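Local coordinates for protein cephalosporin acylase (Bacillus halodurans, PDB 2NLZ) that is named a cephalosporin acylase and probably hydrolyses amide bonds as an N-terminal nucleophile hydrolase of the gamma-glutamyltranspeptidase family, at residues A279-K284 with E332-R337; H298-A303 with P469-T474; L306-G311 with M443-H448; M312-E317 with M321-E326. The protein carries 1 engineered substitution. One frame throughout, in Å; residues are numbered along the deposited sequence.

Contact 1: A279-K284 with E332-R337; sequences ALNIVK and EYATER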
# COMPACT_ATOMS: atom_id res chain seq x y z
N ALA D 279 -14.40 -9.79 -28.00
CA ALA D 279 -13.17 -9.71 -27.21
C ALA D 279 -12.96 -10.98 -26.39
O ALA D 279 -11.89 -11.59 -26.48
CB ALA D 279 -13.17 -8.48 -26.32
N LEU D 280 -13.97 -11.40 -25.64
CA LEU D 280 -13.87 -12.65 -24.88
C LEU D 280 -13.52 -13.83 -25.79
O LEU D 280 -12.77 -14.73 -25.38
CB LEU D 280 -15.15 -12.97 -24.09
CG LEU D 280 -15.27 -12.60 -22.61
CD1 LEU D 280 -13.89 -12.44 -21.96
CD2 LEU D 280 -16.09 -11.33 -22.42
N ASN D 281 -14.05 -13.80 -27.01
CA ASN D 281 -13.86 -14.87 -27.98
C ASN D 281 -12.44 -14.92 -28.54
O ASN D 281 -11.89 -15.99 -28.79
CB ASN D 281 -14.87 -14.72 -29.11
CG ASN D 281 -15.43 -16.05 -29.56
OD1 ASN D 281 -15.57 -16.99 -28.76
ND2 ASN D 281 -15.77 -16.13 -30.85
N ILE D 282 -11.85 -13.74 -28.73
CA ILE D 282 -10.44 -13.62 -29.07
C ILE D 282 -9.56 -14.12 -27.91
O ILE D 282 -8.68 -14.96 -28.09
CB ILE D 282 -10.07 -12.16 -29.43
CG1 ILE D 282 -10.80 -11.71 -30.70
CG2 ILE D 282 -8.59 -12.04 -29.67
CD1 ILE D 282 -10.85 -10.20 -30.90
N VAL D 283 -9.84 -13.63 -26.71
CA VAL D 283 -9.01 -13.93 -25.55
C VAL D 283 -9.14 -15.40 -25.07
O VAL D 283 -8.24 -15.94 -24.43
CB VAL D 283 -9.26 -12.90 -24.40
CG1 VAL D 283 -10.17 -13.46 -23.30
CG2 VAL D 283 -7.96 -12.43 -23.82
N LYS D 284 -10.27 -16.02 -25.43
CA LYS D 284 -10.60 -17.43 -25.15
C LYS D 284 -9.50 -18.43 -25.53
O LYS D 284 -9.35 -19.46 -24.87
CB LYS D 284 -11.84 -17.77 -25.97
CG LYS D 284 -12.68 -18.92 -25.50
CD LYS D 284 -14.08 -18.72 -26.05
CE LYS D 284 -14.40 -19.61 -27.24
NZ LYS D 284 -15.21 -20.80 -26.83
N GLU D 332 -13.47 -19.07 -36.00
CA GLU D 332 -12.42 -18.88 -37.00
C GLU D 332 -12.05 -17.41 -37.21
O GLU D 332 -10.91 -17.09 -37.56
CB GLU D 332 -12.74 -19.56 -38.35
CG GLU D 332 -14.10 -19.22 -38.96
CD GLU D 332 -15.17 -20.27 -38.65
OE1 GLU D 332 -15.31 -20.68 -37.47
OE2 GLU D 332 -15.88 -20.69 -39.59
N TYR D 333 -13.01 -16.52 -36.98
CA TYR D 333 -12.73 -15.09 -37.02
C TYR D 333 -12.03 -14.64 -35.73
O TYR D 333 -11.20 -13.74 -35.74
CB TYR D 333 -14.00 -14.27 -37.23
CG TYR D 333 -13.76 -12.78 -37.28
CD1 TYR D 333 -12.83 -12.25 -38.16
CD2 TYR D 333 -14.46 -11.91 -36.44
CE1 TYR D 333 -12.60 -10.89 -38.21
CE2 TYR D 333 -14.23 -10.54 -36.49
CZ TYR D 333 -13.30 -10.03 -37.37
OH TYR D 333 -13.07 -8.68 -37.43
N ALA D 334 -12.39 -15.27 -34.62
CA ALA D 334 -11.66 -15.06 -33.38
C ALA D 334 -10.19 -15.39 -33.62
O ALA D 334 -9.31 -14.56 -33.37
CB ALA D 334 -12.24 -15.92 -32.27
N THR D 335 -9.95 -16.59 -34.14
CA THR D 335 -8.61 -17.07 -34.49
C THR D 335 -7.86 -16.08 -35.41
O THR D 335 -6.68 -15.82 -35.19
CB THR D 335 -8.65 -18.49 -35.14
OG1 THR D 335 -9.53 -19.34 -34.39
CG2 THR D 335 -7.27 -19.12 -35.17
N GLU D 336 -8.56 -15.53 -36.40
CA GLU D 336 -7.99 -14.56 -37.34
C GLU D 336 -7.46 -13.28 -36.67
O GLU D 336 -6.37 -12.81 -37.00
CB GLU D 336 -9.01 -14.19 -38.42
CG GLU D 336 -8.98 -15.09 -39.64
CD GLU D 336 -7.90 -14.69 -40.61
OE1 GLU D 336 -8.02 -13.60 -41.21
OE2 GLU D 336 -6.93 -15.46 -40.78
N ARG D 337 -8.25 -12.73 -35.76
CA ARG D 337 -7.88 -11.52 -35.03
C ARG D 337 -6.79 -11.80 -34.00
O ARG D 337 -5.89 -10.98 -33.80
CB ARG D 337 -9.11 -10.95 -34.32
CG ARG D 337 -10.29 -10.62 -35.22
CD ARG D 337 -10.51 -9.13 -35.32
NE ARG D 337 -9.47 -8.46 -36.09
CZ ARG D 337 -9.33 -7.15 -36.19
NH1 ARG D 337 -10.17 -6.34 -35.57
NH2 ARG D 337 -8.35 -6.63 -36.91
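The methyl group of A334 is set against N281, with CB 3.5 Å from the backbone O of N281 and 3.8 Å from its side-chain ND2. Beside it I282 crosses R337 at a slant: its terminal CD1 lies 3.9 Å from CB of R337, and CG1 passes 4.2 Å from the backbone O of A334. All of this is van der Waals packing, since no hydrogen bond joins the two segments. An alanine suits the centre because its single methyl lets the backbones come close, and CA of I282 is 4.7 Å from CA of A334. Here helices 274-283 and 331-338 meet at a steep signed crossing angle of -72°, their local axes 8.5 Å apart, so the touching patch is short and is confined to two residues a side. I282 has CG1 beside the backbone N and anti to the carbonyl carbon (chi1 -65°), which carries CD1 across to R337. R337 adds only the root of its side chain to this patch. Its chain bends at chi2 and chi3 and leads the guanidinium away, while CG rests over a face of the Y333 ring near the rim. NH2 of R337 is hydrogen-bonded to the backbone O of E349. A303 of helix 294-314 also packs against I282, and the backbone O of I282 accepts a hydrogen bond from NE of R338.

Contact 2: H298-A303 with P469-T474; sequences HKQIEA and PRWQWT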
# COMPACT_ATOMS: atom_id res chain seq x y z
N HIS D 298 -2.02 -7.68 -20.86
CA HIS D 298 -1.69 -7.46 -22.27
C HIS D 298 -2.70 -8.10 -23.20
O HIS D 298 -3.28 -7.41 -24.05
CB HIS D 298 -0.29 -7.98 -22.59
CG HIS D 298 0.14 -7.73 -24.00
ND1 HIS D 298 0.37 -6.47 -24.50
CD2 HIS D 298 0.41 -8.59 -25.02
CE1 HIS D 298 0.75 -6.56 -25.77
NE2 HIS D 298 0.78 -7.84 -26.10
N LYS D 299 -2.92 -9.40 -23.02
CA LYS D 299 -3.89 -10.13 -23.84
C LYS D 299 -5.31 -9.54 -23.70
O LYS D 299 -5.99 -9.34 -24.70
CB LYS D 299 -3.85 -11.63 -23.54
CG LYS D 299 -2.57 -12.31 -23.99
CD LYS D 299 -2.38 -13.65 -23.30
CE LYS D 299 -1.14 -14.36 -23.78
NZ LYS D 299 -0.91 -15.60 -22.99
N GLN D 300 -5.72 -9.25 -22.46
CA GLN D 300 -6.99 -8.55 -22.21
C GLN D 300 -7.07 -7.33 -23.12
O GLN D 300 -7.92 -7.28 -24.00
CB GLN D 300 -7.12 -8.08 -20.75
CG GLN D 300 -7.48 -9.15 -19.75
CD GLN D 300 -7.71 -8.60 -18.35
OE1 GLN D 300 -6.89 -7.87 -17.82
NE2 GLN D 300 -8.83 -8.97 -17.73
N ILE D 301 -6.17 -6.37 -22.90
CA ILE D 301 -6.15 -5.07 -23.60
C ILE D 301 -6.06 -5.21 -25.13
O ILE D 301 -6.77 -4.51 -25.86
CB ILE D 301 -5.00 -4.15 -23.05
CG1 ILE D 301 -5.27 -3.76 -21.59
CG2 ILE D 301 -4.86 -2.87 -23.86
CD1 ILE D 301 -4.02 -3.33 -20.83
N GLU D 302 -5.22 -6.12 -25.61
CA GLU D 302 -5.10 -6.32 -27.05
C GLU D 302 -6.36 -6.87 -27.70
O GLU D 302 -6.80 -6.34 -28.73
CB GLU D 302 -3.90 -7.21 -27.38
CG GLU D 302 -2.56 -6.60 -27.00
CD GLU D 302 -2.17 -5.39 -27.84
OE1 GLU D 302 -2.74 -4.29 -27.65
OE2 GLU D 302 -1.27 -5.55 -28.69
N ALA D 303 -6.95 -7.90 -27.09
CA ALA D 303 -8.21 -8.51 -27.56
C ALA D 303 -9.34 -7.49 -27.59
O ALA D 303 -10.08 -7.38 -28.57
CB ALA D 303 -8.59 -9.70 -26.69
N PRO D 469 -8.76 -3.26 -9.53
CA PRO D 469 -8.32 -2.09 -10.31
C PRO D 469 -8.62 -2.28 -11.78
O PRO D 469 -8.61 -3.41 -12.27
CB PRO D 469 -6.81 -2.07 -10.08
CG PRO D 469 -6.45 -3.46 -9.61
CD PRO D 469 -7.64 -3.90 -8.82
N ARG D 470 -8.90 -1.18 -12.47
CA ARG D 470 -9.41 -1.26 -13.83
C ARG D 470 -8.56 -0.53 -14.84
O ARG D 470 -7.94 0.48 -14.54
CB ARG D 470 -10.85 -0.74 -13.89
CG ARG D 470 -11.86 -1.67 -13.23
CD ARG D 470 -13.21 -1.00 -13.10
NE ARG D 470 -14.07 -1.67 -12.14
CZ ARG D 470 -15.14 -1.11 -11.56
NH1 ARG D 470 -15.47 0.14 -11.85
NH2 ARG D 470 -15.87 -1.81 -10.69
N TRP D 471 -8.53 -1.07 -16.05
CA TRP D 471 -7.93 -0.40 -17.18
C TRP D 471 -9.02 -0.08 -18.19
O TRP D 471 -10.08 -0.70 -18.18
CB TRP D 471 -6.88 -1.31 -17.82
CG TRP D 471 -7.43 -2.64 -18.19
CD1 TRP D 471 -7.38 -3.79 -17.43
CD2 TRP D 471 -8.14 -2.98 -19.39
NE1 TRP D 471 -8.01 -4.81 -18.10
CE2 TRP D 471 -8.48 -4.34 -19.30
CE3 TRP D 471 -8.51 -2.26 -20.53
CZ2 TRP D 471 -9.19 -4.99 -20.30
CZ3 TRP D 471 -9.21 -2.92 -21.53
CH2 TRP D 471 -9.54 -4.26 -21.41
N GLN D 472 -8.75 0.91 -19.05
CA GLN D 472 -9.59 1.14 -20.23
C GLN D 472 -8.85 1.75 -21.40
O GLN D 472 -8.11 2.72 -21.24
CB GLN D 472 -10.85 1.94 -19.89
CG GLN D 472 -10.67 3.41 -19.61
CD GLN D 472 -12.00 4.13 -19.62
OE1 GLN D 472 -12.80 3.97 -20.54
NE2 GLN D 472 -12.26 4.91 -18.58
N TRP D 473 -9.05 1.16 -22.58
CA TRP D 473 -8.46 1.66 -23.82
C TRP D 473 -9.28 2.81 -24.40
O TRP D 473 -10.50 2.76 -24.40
CB TRP D 473 -8.37 0.51 -24.84
CG TRP D 473 -8.17 0.95 -26.23
CD1 TRP D 473 -6.99 1.26 -26.82
CD2 TRP D 473 -9.18 1.14 -27.22
NE1 TRP D 473 -7.19 1.63 -28.13
CE2 TRP D 473 -8.53 1.56 -28.40
CE3 TRP D 473 -10.57 0.99 -27.23
CZ2 TRP D 473 -9.23 1.84 -29.57
CZ3 TRP D 473 -11.26 1.27 -28.40
CH2 TRP D 473 -10.59 1.69 -29.55
N THR D 474 -8.60 3.85 -24.90
CA THR D 474 -9.29 4.99 -25.53
C THR D 474 -9.01 5.16 -27.03
O THR D 474 -9.91 4.99 -27.84
CB THR D 474 -8.98 6.33 -24.81
OG1 THR D 474 -7.57 6.59 -24.84
CG2 THR D 474 -9.48 6.32 -23.37
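I301 lies over one face of the W471 indole, its CG1 3.8 Å from the centroid of the six-membered ring and 15° off the ring normal. This is a CH-pi contact, in which the methylene sits over the face; the same CG1 is 3.7 Å from CD2, at the ring fusion. The two side chains run past each other in opposite directions, so that the ring also reaches back toward the helix backbone, CH2 of W471 lying 4.1 Å from CA of I301. Q300, the preceding residue, serves the indole twice. Its CB sits 3.7 Å from CZ2 of W471, and its extended chain brings OE1 within 3.3 Å of NE1, where the indole N-H donates a hydrogen bond. That bond is bent, with an angle of 139° at the hydrogen: the donor stands well above the carbonyl plane of the amide, off its lone pairs, and OE1 is tilted from the indole plane. Helix 294-314 thereby packs against strand 471-473, within this chain an outer strand of a small mixed sheet whose antiparallel neighbour is strand 478-481. Tryptophan suits the place because it offers a broad apolar face to the helix and still brings one N-H for a buried amide oxygen. Its CG lies between the backbone N and the carbonyl carbon (chi1 54°), which sends the ring out toward the helix. M449, M304 and V481 also pack on the indole, and V479 touches I301, while the backbone O of W471 accepts a hydrogen bond from NE2 of Q450.

Contact 3: L306-G311 with M443-H448; sequences LAFVDG and MQPQGH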
# COMPACT_ATOMS: atom_id res chain seq x y z
N LEU D 306 -8.97 -5.02 -30.58
CA LEU D 306 -9.38 -5.52 -31.90
C LEU D 306 -10.89 -5.59 -32.05
O LEU D 306 -11.44 -5.16 -33.06
CB LEU D 306 -8.75 -6.89 -32.17
CG LEU D 306 -7.22 -6.91 -32.16
CD1 LEU D 306 -6.69 -8.31 -31.82
CD2 LEU D 306 -6.64 -6.38 -33.49
N ALA D 307 -11.55 -6.09 -31.01
CA ALA D 307 -12.99 -6.21 -30.97
C ALA D 307 -13.70 -4.86 -31.02
O ALA D 307 -14.77 -4.74 -31.63
CB ALA D 307 -13.41 -6.98 -29.72
N PHE D 308 -13.12 -3.86 -30.37
CA PHE D 308 -13.80 -2.57 -30.24
C PHE D 308 -13.83 -1.82 -31.57
O PHE D 308 -14.83 -1.15 -31.88
CB PHE D 308 -13.16 -1.72 -29.14
CG PHE D 308 -14.16 -0.99 -28.29
CD1 PHE D 308 -15.14 -0.19 -28.86
CD2 PHE D 308 -14.12 -1.10 -26.91
CE1 PHE D 308 -16.08 0.49 -28.07
CE2 PHE D 308 -15.05 -0.42 -26.10
CZ PHE D 308 -16.03 0.37 -26.69
N VAL D 309 -12.76 -1.93 -32.35
CA VAL D 309 -12.72 -1.25 -33.65
C VAL D 309 -13.60 -1.99 -34.66
O VAL D 309 -14.09 -1.41 -35.63
CB VAL D 309 -11.29 -1.04 -34.16
CG1 VAL D 309 -11.27 0.12 -35.15
CG2 VAL D 309 -10.38 -0.68 -33.02
N ASP D 310 -13.82 -3.28 -34.41
CA ASP D 310 -14.79 -4.05 -35.16
C ASP D 310 -16.18 -3.61 -34.83
O ASP D 310 -16.95 -3.28 -35.73
CB ASP D 310 -14.65 -5.54 -34.87
CG ASP D 310 -13.58 -6.18 -35.70
OD1 ASP D 310 -13.15 -5.56 -36.69
OD2 ASP D 310 -13.18 -7.31 -35.37
N GLY D 311 -16.50 -3.59 -33.54
CA GLY D 311 -17.83 -3.16 -33.07
C GLY D 311 -18.19 -1.76 -33.51
O GLY D 311 -19.34 -1.49 -33.85
N MET D 443 -16.46 2.63 -21.88
CA MET D 443 -15.85 1.73 -20.91
C MET D 443 -16.61 0.40 -20.84
O MET D 443 -16.03 -0.65 -20.51
CB MET D 443 -15.81 2.41 -19.52
CG MET D 443 -15.64 1.46 -18.31
SD MET D 443 -13.93 0.98 -18.05
CE MET D 443 -14.10 -0.33 -16.84
N GLN D 444 -17.90 0.45 -21.18
CA GLN D 444 -18.83 -0.64 -20.87
C GLN D 444 -18.38 -2.05 -21.27
O GLN D 444 -18.28 -2.93 -20.40
CB GLN D 444 -20.27 -0.32 -21.32
CG GLN D 444 -20.88 0.82 -20.49
CD GLN D 444 -22.39 0.80 -20.43
OE1 GLN D 444 -23.04 1.84 -20.54
NE2 GLN D 444 -22.96 -0.38 -20.24
N PRO D 445 -18.07 -2.27 -22.56
CA PRO D 445 -17.63 -3.61 -22.93
C PRO D 445 -16.32 -4.03 -22.23
O PRO D 445 -16.16 -5.20 -21.87
CB PRO D 445 -17.42 -3.51 -24.44
CG PRO D 445 -18.20 -2.31 -24.86
CD PRO D 445 -18.10 -1.37 -23.73
N GLN D 446 -15.42 -3.06 -22.04
CA GLN D 446 -14.15 -3.28 -21.37
C GLN D 446 -14.37 -3.71 -19.92
O GLN D 446 -13.69 -4.62 -19.43
CB GLN D 446 -13.27 -2.04 -21.46
CG GLN D 446 -13.27 -1.43 -22.85
CD GLN D 446 -12.20 -0.37 -23.05
OE1 GLN D 446 -11.01 -0.59 -22.76
NE2 GLN D 446 -12.61 0.78 -23.58
N GLY D 447 -15.34 -3.07 -19.27
CA GLY D 447 -15.76 -3.45 -17.92
C GLY D 447 -16.44 -4.81 -17.85
O GLY D 447 -16.29 -5.55 -16.88
N HIS D 448 -17.20 -5.13 -18.89
CA HIS D 448 -17.80 -6.45 -19.04
C HIS D 448 -16.70 -7.52 -19.20
O HIS D 448 -16.79 -8.60 -18.60
CB HIS D 448 -18.74 -6.48 -20.25
CG HIS D 448 -20.10 -5.92 -19.97
ND1 HIS D 448 -21.24 -6.43 -20.54
CD2 HIS D 448 -20.50 -4.90 -19.18
CE1 HIS D 448 -22.29 -5.75 -20.12
NE2 HIS D 448 -21.87 -4.80 -19.30
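F308 reaches from helix 294-314 to the neighbouring helix 444-457 and touches P445 and Q446 with the far end of its ring. Its CB points toward helix 444-457, and a chi1 of -139°, away from the usual staggered positions, carries the ring across. CE2 of F308 is 3.9 Å from CG of P445, and CZ is 4.0 Å from CD of the same proline, an apolar contact with the side chains about perpendicular. Q446 meets the ring differently. Its CG lies at the ring edge, in the plane and 3.8 Å from CE2, while NE2 approaches CE2 obliquely at 3.7 Å. The amide is turned nearly upright against the phenyl, the planes 77° apart. Q446 places CG beside its backbone N (chi1 -44°), and its extended chain crosses the ring at about a right angle before the amide finds its partners: W473 N for OE1, F442 O for NE2. This is helix-to-helix packing at the beginning of helix 444-457, where a proline is easily accommodated because the first turn asks for no N-H from it. V275 of helix 274-283 and Q272 of a loop each touch both F308 and P445. An alanine in place of F308 is likely to open a gap between the helices, leaving the P445 ring and the CG methylene of Q446 without their aromatic neighbour. Flat and apolar, phenylalanine suits this span between helices.

Contact 4: M312-E317 with M321-E326; sequences MKYVTE and MSVSVE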
# COMPACT_ATOMS: atom_id res chain seq x y z
N MET D 312 -17.20 -0.86 -33.53
CA MET D 312 -17.43 0.53 -33.94
C MET D 312 -17.63 0.66 -35.44
O MET D 312 -18.31 1.58 -35.90
CB MET D 312 -16.28 1.42 -33.47
CG MET D 312 -16.57 2.19 -32.21
SD MET D 312 -15.05 2.51 -31.32
CE MET D 312 -15.30 4.21 -30.78
N LYS D 313 -17.05 -0.27 -36.19
CA LYS D 313 -17.18 -0.29 -37.64
C LYS D 313 -18.54 -0.86 -38.06
O LYS D 313 -19.22 -0.29 -38.91
CB LYS D 313 -16.02 -1.10 -38.26
CG LYS D 313 -16.08 -1.28 -39.78
CD LYS D 313 -15.52 -0.08 -40.55
CE LYS D 313 -15.67 -0.24 -42.07
NZ LYS D 313 -14.93 -1.43 -42.62
N TYR D 314 -18.93 -1.97 -37.44
CA TYR D 314 -20.04 -2.76 -37.96
C TYR D 314 -21.37 -2.68 -37.22
O TYR D 314 -22.42 -2.84 -37.84
CB TYR D 314 -19.61 -4.23 -38.11
CG TYR D 314 -18.40 -4.44 -38.99
CD1 TYR D 314 -18.44 -4.17 -40.37
CD2 TYR D 314 -17.20 -4.90 -38.46
CE1 TYR D 314 -17.32 -4.36 -41.18
CE2 TYR D 314 -16.07 -5.09 -39.26
CZ TYR D 314 -16.14 -4.81 -40.62
OH TYR D 314 -15.02 -5.00 -41.39
N VAL D 315 -21.33 -2.44 -35.90
CA VAL D 315 -22.55 -2.51 -35.08
C VAL D 315 -23.44 -1.27 -35.20
O VAL D 315 -23.01 -0.14 -34.94
CB VAL D 315 -22.26 -2.84 -33.59
CG1 VAL D 315 -23.50 -2.68 -32.73
CG2 VAL D 315 -21.72 -4.26 -33.46
N THR D 316 -24.67 -1.53 -35.62
CA THR D 316 -25.73 -0.53 -35.75
C THR D 316 -27.08 -1.27 -35.86
O THR D 316 -27.13 -2.49 -35.64
CB THR D 316 -25.51 0.34 -37.00
OG1 THR D 316 -26.58 1.29 -37.10
CG2 THR D 316 -25.47 -0.51 -38.26
N GLU D 317 -28.15 -0.54 -36.17
CA GLU D 317 -29.44 -1.15 -36.51
C GLU D 317 -29.25 -2.38 -37.42
O GLU D 317 -28.69 -2.25 -38.52
CB GLU D 317 -30.35 -0.12 -37.20
CG GLU D 317 -31.65 -0.68 -37.78
CD GLU D 317 -32.73 -0.84 -36.74
OE1 GLU D 317 -33.17 -1.98 -36.51
OE2 GLU D 317 -33.12 0.18 -36.13
N MET D 321 -26.68 -3.26 -41.00
CA MET D 321 -25.38 -3.89 -40.70
C MET D 321 -24.76 -4.55 -41.93
O MET D 321 -25.44 -5.27 -42.66
CB MET D 321 -25.48 -4.89 -39.55
CG MET D 321 -25.46 -4.23 -38.17
SD MET D 321 -25.43 -5.38 -36.79
CE MET D 321 -23.94 -6.32 -37.12
N SER D 322 -23.47 -4.30 -42.13
CA SER D 322 -22.75 -4.77 -43.31
C SER D 322 -22.35 -6.25 -43.21
O SER D 322 -22.47 -6.99 -44.18
CB SER D 322 -21.52 -3.90 -43.56
OG SER D 322 -20.99 -4.11 -44.85
N VAL D 323 -21.88 -6.68 -42.04
CA VAL D 323 -21.63 -8.10 -41.79
C VAL D 323 -22.68 -8.61 -40.81
O VAL D 323 -23.54 -7.84 -40.37
CB VAL D 323 -20.20 -8.37 -41.26
CG1 VAL D 323 -19.17 -8.03 -42.32
CG2 VAL D 323 -19.93 -7.58 -39.99
N SER D 324 -22.62 -9.89 -40.46
CA SER D 324 -23.57 -10.44 -39.51
C SER D 324 -22.95 -10.64 -38.12
O SER D 324 -21.72 -10.63 -37.96
CB SER D 324 -24.20 -11.74 -40.02
OG SER D 324 -23.36 -12.86 -39.80
N VAL D 325 -23.82 -10.80 -37.13
CA VAL D 325 -23.43 -11.12 -35.76
C VAL D 325 -22.70 -12.46 -35.71
O VAL D 325 -21.69 -12.60 -35.02
CB VAL D 325 -24.68 -11.20 -34.86
CG1 VAL D 325 -24.29 -11.40 -33.42
CG2 VAL D 325 -25.52 -9.94 -35.02
N GLU D 326 -23.21 -13.43 -36.47
CA GLU D 326 -22.68 -14.79 -36.49
C GLU D 326 -21.25 -14.86 -37.02
O GLU D 326 -20.46 -15.71 -36.59
CB GLU D 326 -23.59 -15.70 -37.34
CG GLU D 326 -24.92 -16.09 -36.67
CD GLU D 326 -26.00 -15.01 -36.74
OE1 GLU D 326 -25.86 -14.04 -37.53
OE2 GLU D 326 -26.99 -15.13 -36.00
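V323 and Y314 supply the aromatic part of this contact. CG2 of V323 stands over one face of the tyrosine ring, 4.0 Å from its centroid and 26° off the normal, a CH-pi contact displaced toward the CG side. K313 lays its own CG over the opposite face, so the ring is sandwiched between aliphatic carbons, and CB of S322 comes to its edge. Next come apolar atoms against backbone oxygens. M321 CG lies 3.4 Å from the backbone O of Y314 and 3.5 Å from that of T316, and SD is also 3.5 Å from the T316 oxygen. The segments flank a tight reversal of the chain: helix 294-314 ends, V315 leaves helical geometry, and the chain returns to S324, the N-cap of helix 325-328, whose OG is hydrogen-bonded to the backbone N of Q327. Methionine suits the bend because its long, unbranched chain can lie against the oxygens of both Y314 and T316. Between side chains, T316 CG2 packs 3.7 Å from CG of M321. T316 sets OG1 anti to its backbone N (chi1 179°), which gives the methyl to M321 and the hydroxyl to OD1 of N409. An alanine in place of M321 would probably leave the T316 methyl without its neighbour and uncover the two carbonyls. Among the charged groups, the carboxylate of E317 forms a salt bridge with NE of R416.

Helix 294-314 carries one segment each of contacts 2, 3 and 4, and its residues A303 and A307 also touch helix 274-283 of contact 1. Contacts 2 and 3 have centres about 10 Å apart and are joined by the glutamine-to-strand bond between Q446 and W473. Contacts 1 and 3, about 13 Å between centres, meet at D310: its OD2 is 2.5 Å from OH of Y333, probably hydrogen-bonded, and 3.2 Å from NH1 of R337, a salt bridge. Segment 312-317 of contact 4 directly follows segment 306-311 of contact 3, yet contact 4 lies about 23 Å from contact 2, centre to centre.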